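PDB 3ISM: CG8862 from Drosophila melanogaster, which probably cuts DNA and RNA as a magnesium-dependent mitochondrial endonuclease, and is captured here in complex with its protein inhibitor EndoGI. Local coordinates for residues H101-A105 with G106-L110; N217-I221 with S222-V226; F85-N89 with T90-R94. All coordinates share one frame; numbering follows the deposited sequence. Where two conformers were deposited one is given.

Overall arrangement
All three contacts are tight local turns in or beside loops of one nuclease domain, and they follow the chain in the order contact 3, contact 1, contact 2. Contact 3 forms the short helix 89-92 just ahead of strand 98-101; contact 1 is the turn that leaves this strand from the predicted active-site His101; contact 2 lies between strand 203-211 and helix 228-235. Contact 1 is centred about 21 Å from contact 3 and 22 Å from contact 2, whereas contacts 2 and 3 are about 30 Å apart, centre to centre. None touches another. Contacts 1 and 2 both pack on helix 136-146, which carries the magnesium ligand Glu141, while contact 3 meets the inhibitor.

Contact 1. Residues H101-A105 with G106-L110; sequences HMAAA and GNHRL
Ala104 packs closely against Asn107 and His108. The Ala104 carbonyl takes the backbone N-H of Asn107, with N 3.1 Å from O and the donor standing well above the carbonyl plane. The same Ala104 O lies 3.0 Å from His108 CD2, at the edge of the ring and near its plane. His108 CG is anti to its own carbonyl carbon (chi1 -51°), which brings the ring edge back to the Ala104 carbonyl, with Asn107 CB over one face. The amide of Asn107 lies alongside the methyl of Ala104, ND2 3.5 Å from CB. Glu55 OE2 accepts from both Asn107 ND2 and His108 NE2, while His108 ND1 pairs with Asp38; two carboxylates on one imidazole would tend to favour its protonated form. The packing is looser toward Gly106 and Arg109, which are partly exposed. The His108 N to Ala105 O bond is weak, at 3.3 Å, and Gly106 has its CA over the centre of the Arg109 guanidinium, whose NH1 goes to Val62 O. The segment continues the DRGH motif of this nuclease family beyond His101, the predicted proton acceptor. Running from strand 98-101 toward helix 112-116, it places Ala103 and Asn107 against strand 49-57 and Ala104 against Glu141 and Arg145 of helix 136-146, with a magnesium ion about 6 Å from the Ala104 side chain.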
# COMPACT_ATOMS: atom_id res chain seq x y z
N HIS B 101 -2.08 -16.77 -11.07
CA HIS B 101 -1.21 -17.42 -10.09
C HIS B 101 0.04 -16.58 -9.85
O HIS B 101 0.71 -16.16 -10.81
CB HIS B 101 -0.70 -18.76 -10.63
CG HIS B 101 -1.71 -19.86 -10.64
ND1 HIS B 101 -2.64 -20.02 -11.65
CD2 HIS B 101 -1.88 -20.91 -9.80
CE1 HIS B 101 -3.36 -21.10 -11.40
NE2 HIS B 101 -2.92 -21.66 -10.29
N MET B 102 0.38 -16.37 -8.57
CA MET B 102 1.73 -15.92 -8.23
C MET B 102 2.71 -17.12 -8.24
O MET B 102 3.68 -17.10 -8.98
CB MET B 102 1.75 -15.14 -6.90
CG MET B 102 0.92 -13.85 -6.90
SD MET B 102 1.47 -12.55 -8.06
CE MET B 102 0.45 -12.94 -9.51
N ALA B 103 2.45 -18.13 -7.43
CA ALA B 103 3.15 -19.41 -7.54
C ALA B 103 2.40 -20.23 -8.59
O ALA B 103 1.27 -20.67 -8.34
CB ALA B 103 3.14 -20.15 -6.19
N ALA B 104 3.02 -20.40 -9.76
CA ALA B 104 2.39 -21.08 -10.90
C ALA B 104 2.16 -22.57 -10.64
O ALA B 104 2.96 -23.24 -9.99
CB ALA B 104 3.22 -20.89 -12.17
N ALA B 105 1.04 -23.07 -11.16
CA ALA B 105 0.65 -24.46 -10.96
C ALA B 105 1.69 -25.43 -11.54
O ALA B 105 1.91 -26.53 -11.01
CB ALA B 105 -0.70 -24.69 -11.59
N GLY B 106 2.35 -25.00 -12.62
CA GLY B 106 3.38 -25.79 -13.31
C GLY B 106 4.72 -25.90 -12.60
O GLY B 106 5.60 -26.65 -13.01
N ASN B 107 4.90 -25.12 -11.54
CA ASN B 107 6.13 -25.16 -10.76
C ASN B 107 6.04 -26.23 -9.66
O ASN B 107 6.97 -26.41 -8.87
CB ASN B 107 6.35 -23.80 -10.09
CG ASN B 107 6.54 -22.67 -11.08
OD1 ASN B 107 6.87 -22.90 -12.24
ND2 ASN B 107 6.34 -21.44 -10.62
N HIS B 108 4.89 -26.91 -9.58
CA HIS B 108 4.60 -27.78 -8.43
C HIS B 108 3.95 -29.08 -8.84
O HIS B 108 2.75 -29.27 -8.67
CB HIS B 108 3.77 -27.02 -7.39
CG HIS B 108 4.38 -25.71 -7.03
ND1 HIS B 108 5.49 -25.61 -6.21
CD2 HIS B 108 4.10 -24.45 -7.45
CE1 HIS B 108 5.85 -24.34 -6.13
NE2 HIS B 108 5.03 -23.62 -6.88
N ARG B 109 4.77 -29.98 -9.35
CA ARG B 109 4.27 -31.20 -9.97
C ARG B 109 4.74 -32.48 -9.30
O ARG B 109 4.59 -33.56 -9.86
CB ARG B 109 4.65 -31.22 -11.45
CG ARG B 109 3.87 -30.22 -12.29
CD ARG B 109 4.57 -30.08 -13.61
NE ARG B 109 3.73 -29.48 -14.64
CZ ARG B 109 4.22 -28.78 -15.66
NH1 ARG B 109 5.53 -28.59 -15.77
NH2 ARG B 109 3.39 -28.25 -16.56
N LEU B 110 5.31 -32.37 -8.10
CA LEU B 110 5.69 -33.54 -7.33
C LEU B 110 4.46 -34.37 -6.92
O LEU B 110 4.52 -35.59 -6.87
CB LEU B 110 6.49 -33.14 -6.10
CG LEU B 110 7.90 -32.59 -6.35
CD1 LEU B 110 8.50 -32.07 -5.06
CD2 LEU B 110 8.79 -33.66 -7.01

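Contact 2. Residues N217-I221 with S222-V226; sequences NDTPI and SVFQV
Ile221, Ser222 and Phe224 give up the most surface in this compact turn, and the backbone ties the first to the last: Phe224 N donates to Ile221 O at 2.9 Å, with an N-H...O angle of 156°. The same oxygen lies near the plane of the Phe224 ring, at its edge, and 3.4 Å from Phe224 CB. Ile221 holds CG1 between its backbone N and carbonyl carbon (chi1 63°), a crowded position that brings CG1 within 3.3 Å of Ser222 N. Ser222 folds its hydroxyl back the same way, and OG comes to rest 3.8 Å from Pro220 CB on the exposed flank. The methyl of Thr219 also reaches the ring: CG2 lies 3.7 Å from Phe224 CE2, the two side chains crossing at about a right angle. Val223 N to Pro220 O and Gln225 N to Ser222 O bracket the central bond, and these three successive i to i+3 links make a short 3-10 turn. It lies in the loop between strand 203-211 and helix 228-235. Phe224 and Val226 pair through the backbone with Val209 and Ser207 of that strand, while Ile221 packs on Thr139, Leu140 and His143 of helix 136-146.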
# COMPACT_ATOMS: atom_id res chain seq x y z
N ASN B 217 3.35 -10.27 -28.17
CA ASN B 217 3.87 -11.65 -28.15
C ASN B 217 5.30 -11.78 -28.70
O ASN B 217 5.96 -12.80 -28.48
CB ASN B 217 2.95 -12.59 -28.95
CG ASN B 217 1.64 -12.91 -28.24
OD1 ASN B 217 1.47 -12.65 -27.04
ND2 ASN B 217 0.69 -13.47 -28.99
N ASP B 218 5.77 -10.78 -29.44
CA ASP B 218 7.14 -10.84 -29.95
C ASP B 218 8.16 -10.19 -29.04
O ASP B 218 9.35 -10.21 -29.34
CB ASP B 218 7.23 -10.31 -31.39
CG ASP B 218 6.76 -8.87 -31.52
OD1 ASP B 218 6.26 -8.30 -30.54
OD2 ASP B 218 6.89 -8.29 -32.63
N THR B 219 7.70 -9.63 -27.92
CA THR B 219 8.58 -8.96 -26.96
C THR B 219 9.36 -9.98 -26.12
O THR B 219 8.76 -10.76 -25.37
CB THR B 219 7.79 -8.02 -26.02
OG1 THR B 219 7.09 -7.04 -26.79
CG2 THR B 219 8.74 -7.32 -25.09
N PRO B 220 10.71 -9.98 -26.24
CA PRO B 220 11.48 -10.93 -25.45
C PRO B 220 11.47 -10.52 -23.98
O PRO B 220 11.43 -9.32 -23.68
CB PRO B 220 12.89 -10.83 -26.04
CG PRO B 220 12.81 -9.88 -27.18
CD PRO B 220 11.57 -9.08 -27.03
N ILE B 221 11.50 -11.49 -23.08
CA ILE B 221 11.43 -11.20 -21.65
C ILE B 221 12.66 -10.46 -21.15
O ILE B 221 12.61 -9.78 -20.13
CB ILE B 221 11.22 -12.47 -20.80
CG1 ILE B 221 12.42 -13.41 -20.97
CG2 ILE B 221 9.88 -13.14 -21.14
CD1 ILE B 221 12.41 -14.60 -20.05
N SER B 222 13.76 -10.57 -21.90
CA SER B 222 15.02 -9.89 -21.58
C SER B 222 14.86 -8.37 -21.45
O SER B 222 15.57 -7.75 -20.66
CB SER B 222 16.08 -10.22 -22.64
OG SER B 222 15.77 -9.64 -23.89
N VAL B 223 13.93 -7.80 -22.20
CA VAL B 223 13.69 -6.36 -22.14
C VAL B 223 13.10 -5.91 -20.80
O VAL B 223 13.16 -4.73 -20.44
CB VAL B 223 12.80 -5.84 -23.31
CG1 VAL B 223 13.21 -6.49 -24.63
CG2 VAL B 223 11.32 -6.05 -23.03
N PHE B 224 12.58 -6.87 -20.03
CA PHE B 224 11.97 -6.56 -18.75
C PHE B 224 12.91 -6.73 -17.56
O PHE B 224 12.49 -6.62 -16.41
CB PHE B 224 10.72 -7.41 -18.57
CG PHE B 224 9.66 -7.10 -19.57
CD1 PHE B 224 8.99 -5.88 -19.53
CD2 PHE B 224 9.33 -8.03 -20.55
CE1 PHE B 224 8.00 -5.60 -20.47
CE2 PHE B 224 8.35 -7.76 -21.48
CZ PHE B 224 7.68 -6.54 -21.45
N GLN B 225 14.18 -6.99 -17.84
CA GLN B 225 15.20 -7.11 -16.81
C GLN B 225 15.48 -5.75 -16.15
O GLN B 225 15.61 -4.75 -16.84
CB GLN B 225 16.48 -7.74 -17.38
CG GLN B 225 16.44 -9.27 -17.43
CD GLN B 225 17.65 -9.90 -18.12
OE1 GLN B 225 18.09 -9.44 -19.18
NE2 GLN B 225 18.18 -10.97 -17.53
N VAL B 226 15.51 -5.75 -14.81
CA VAL B 226 15.70 -4.56 -13.99
C VAL B 226 16.71 -4.90 -12.87
O VAL B 226 16.74 -6.04 -12.41
CB VAL B 226 14.34 -4.13 -13.33
CG1 VAL B 226 14.45 -2.79 -12.68
CG2 VAL B 226 13.21 -4.06 -14.35

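Contact 3. Residues F85-N89 with T90-R94; sequences FRSQN and TDYRR
In a short, weakly bonded helical turn at about residues 89-92, Asp91 reaches back to Gln88, a side chain returning to the backbone. Asp91 OD2 takes the N-H of Gln88 at 2.8 Å, on its anti side and 23° out of the carboxylate plane. Asp91 CG sits beside its own backbone N (chi1 -64°), which turns the carboxylate toward the incoming chain. The link is mutual, since Asp91 N donates to Gln88 O at 2.9 Å. Asn182 ND2 is a second donor to OD2, tying the turn to a neighbouring loop. With an alanine here in place of Asp91, the Gln88 N-H and the Asn182 amide would probably lose this acceptor, and the turn would be held less firmly. At the next residue, Asn89 O accepts two backbone N-H groups: that of Arg93 comes nearly along the C=O axis, that of Tyr92 from above the carbonyl plane. The Tyr92 ring turns its edge to the preceding chain, with CD1 3.6 Å from Gln88 O and CE1 4.2 Å from Ser87 CB. A water in the ring plane joins the ends of these side chains, 2.7 Å from Tyr92 OH and 2.8 Å from Ser87 OG. On the exposed side Thr90 OG1 lies 3.5 Å from Gln88 CB. The inhibitor chain, CG4930, covers part of the turn: its Phe286 packs on Asn89 and Tyr92, and its Tyr287 on Arg93. Within the nuclease, Asn89 OD1 bonds Arg99 of strand 98-101, and Tyr92 packs on Val184 of strand 184-185 and on Met124 and Pro126 of strand 124-127.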
# COMPACT_ATOMS: atom_id res chain seq x y z
N PHE B 85 -10.86 -10.42 4.70
CA PHE B 85 -9.71 -10.17 3.81
C PHE B 85 -9.55 -11.19 2.68
O PHE B 85 -8.53 -11.19 2.00
CB PHE B 85 -8.41 -10.08 4.62
CG PHE B 85 -8.56 -9.31 5.90
CD1 PHE B 85 -8.94 -7.97 5.89
CD2 PHE B 85 -8.32 -9.93 7.12
CE1 PHE B 85 -9.10 -7.26 7.09
CE2 PHE B 85 -8.46 -9.22 8.33
CZ PHE B 85 -8.86 -7.89 8.31
N ARG B 86 -10.56 -12.04 2.50
CA ARG B 86 -10.54 -13.07 1.44
C ARG B 86 -10.99 -12.53 0.11
O ARG B 86 -12.06 -11.92 0.02
CB ARG B 86 -11.51 -14.17 1.76
CG ARG B 86 -10.98 -15.27 2.58
CD ARG B 86 -12.11 -16.21 2.94
NE ARG B 86 -11.97 -16.65 4.32
CZ ARG B 86 -12.86 -17.38 4.96
NH1 ARG B 86 -13.96 -17.79 4.35
NH2 ARG B 86 -12.62 -17.73 6.22
N SER B 87 -10.23 -12.79 -0.94
CA SER B 87 -10.79 -12.65 -2.28
C SER B 87 -11.71 -13.84 -2.59
O SER B 87 -11.50 -14.97 -2.07
CB SER B 87 -9.71 -12.50 -3.35
OG SER B 87 -8.77 -13.57 -3.28
N GLN B 88 -12.72 -13.58 -3.41
CA GLN B 88 -13.69 -14.57 -3.81
C GLN B 88 -13.80 -14.61 -5.33
O GLN B 88 -13.50 -13.62 -6.01
CB GLN B 88 -15.06 -14.26 -3.19
CG GLN B 88 -15.06 -14.25 -1.64
CD GLN B 88 -15.06 -15.66 -1.04
OE1 GLN B 88 -15.36 -16.65 -1.72
NE2 GLN B 88 -14.74 -15.76 0.25
N ASN B 89 -14.23 -15.74 -5.87
CA ASN B 89 -14.52 -15.84 -7.30
C ASN B 89 -15.46 -14.73 -7.80
O ASN B 89 -15.24 -14.20 -8.89
CB ASN B 89 -15.05 -17.24 -7.68
CG ASN B 89 -13.95 -18.28 -7.74
OD1 ASN B 89 -12.82 -17.99 -8.14
ND2 ASN B 89 -14.27 -19.50 -7.32
N THR B 90 -16.44 -14.35 -6.98
CA THR B 90 -17.33 -13.21 -7.29
C THR B 90 -16.59 -11.91 -7.61
O THR B 90 -17.05 -11.13 -8.45
CB THR B 90 -18.38 -12.93 -6.18
OG1 THR B 90 -17.73 -12.71 -4.92
CG2 THR B 90 -19.37 -14.06 -6.06
N ASP B 91 -15.45 -11.68 -6.98
CA ASP B 91 -14.65 -10.46 -7.20
C ASP B 91 -14.04 -10.37 -8.60
O ASP B 91 -13.89 -9.28 -9.15
CB ASP B 91 -13.53 -10.36 -6.17
CG ASP B 91 -14.04 -10.20 -4.74
OD1 ASP B 91 -14.91 -9.33 -4.52
OD2 ASP B 91 -13.56 -10.94 -3.85
N TYR B 92 -13.67 -11.53 -9.14
CA TYR B 92 -12.96 -11.65 -10.42
C TYR B 92 -13.89 -11.83 -11.61
O TYR B 92 -13.51 -11.53 -12.74
CB TYR B 92 -12.04 -12.87 -10.38
CG TYR B 92 -10.77 -12.67 -9.61
CD1 TYR B 92 -10.71 -12.95 -8.25
CD2 TYR B 92 -9.63 -12.19 -10.23
CE1 TYR B 92 -9.53 -12.76 -7.52
CE2 TYR B 92 -8.45 -12.00 -9.52
CZ TYR B 92 -8.41 -12.29 -8.16
OH TYR B 92 -7.25 -12.10 -7.46
N ARG B 93 -15.08 -12.37 -11.34
CA ARG B 93 -16.05 -12.68 -12.40
C ARG B 93 -16.42 -11.42 -13.16
O ARG B 93 -16.90 -10.45 -12.57
CB ARG B 93 -17.32 -13.33 -11.85
CG ARG B 93 -18.26 -13.85 -12.95
CD ARG B 93 -19.69 -13.95 -12.46
NE ARG B 93 -20.63 -14.27 -13.54
CZ ARG B 93 -21.51 -13.40 -14.06
NH1 ARG B 93 -21.58 -12.16 -13.60
NH2 ARG B 93 -22.33 -13.79 -15.04
N ARG B 94 -16.18 -11.46 -14.47
CA ARG B 94 -16.49 -10.38 -15.40
C ARG B 94 -15.84 -9.04 -15.01
O ARG B 94 -16.38 -7.97 -15.28
CB ARG B 94 -18.00 -10.27 -15.63
CG ARG B 94 -18.56 -11.45 -16.44
CD ARG B 94 -20.05 -11.35 -16.73
NE ARG B 94 -20.50 -12.51 -17.51
CZ ARG B 94 -21.64 -12.58 -18.19
NH1 ARG B 94 -22.48 -11.55 -18.21
NH2 ARG B 94 -21.95 -13.69 -18.85
O HOH W 1 -6.77 -12.41 -4.84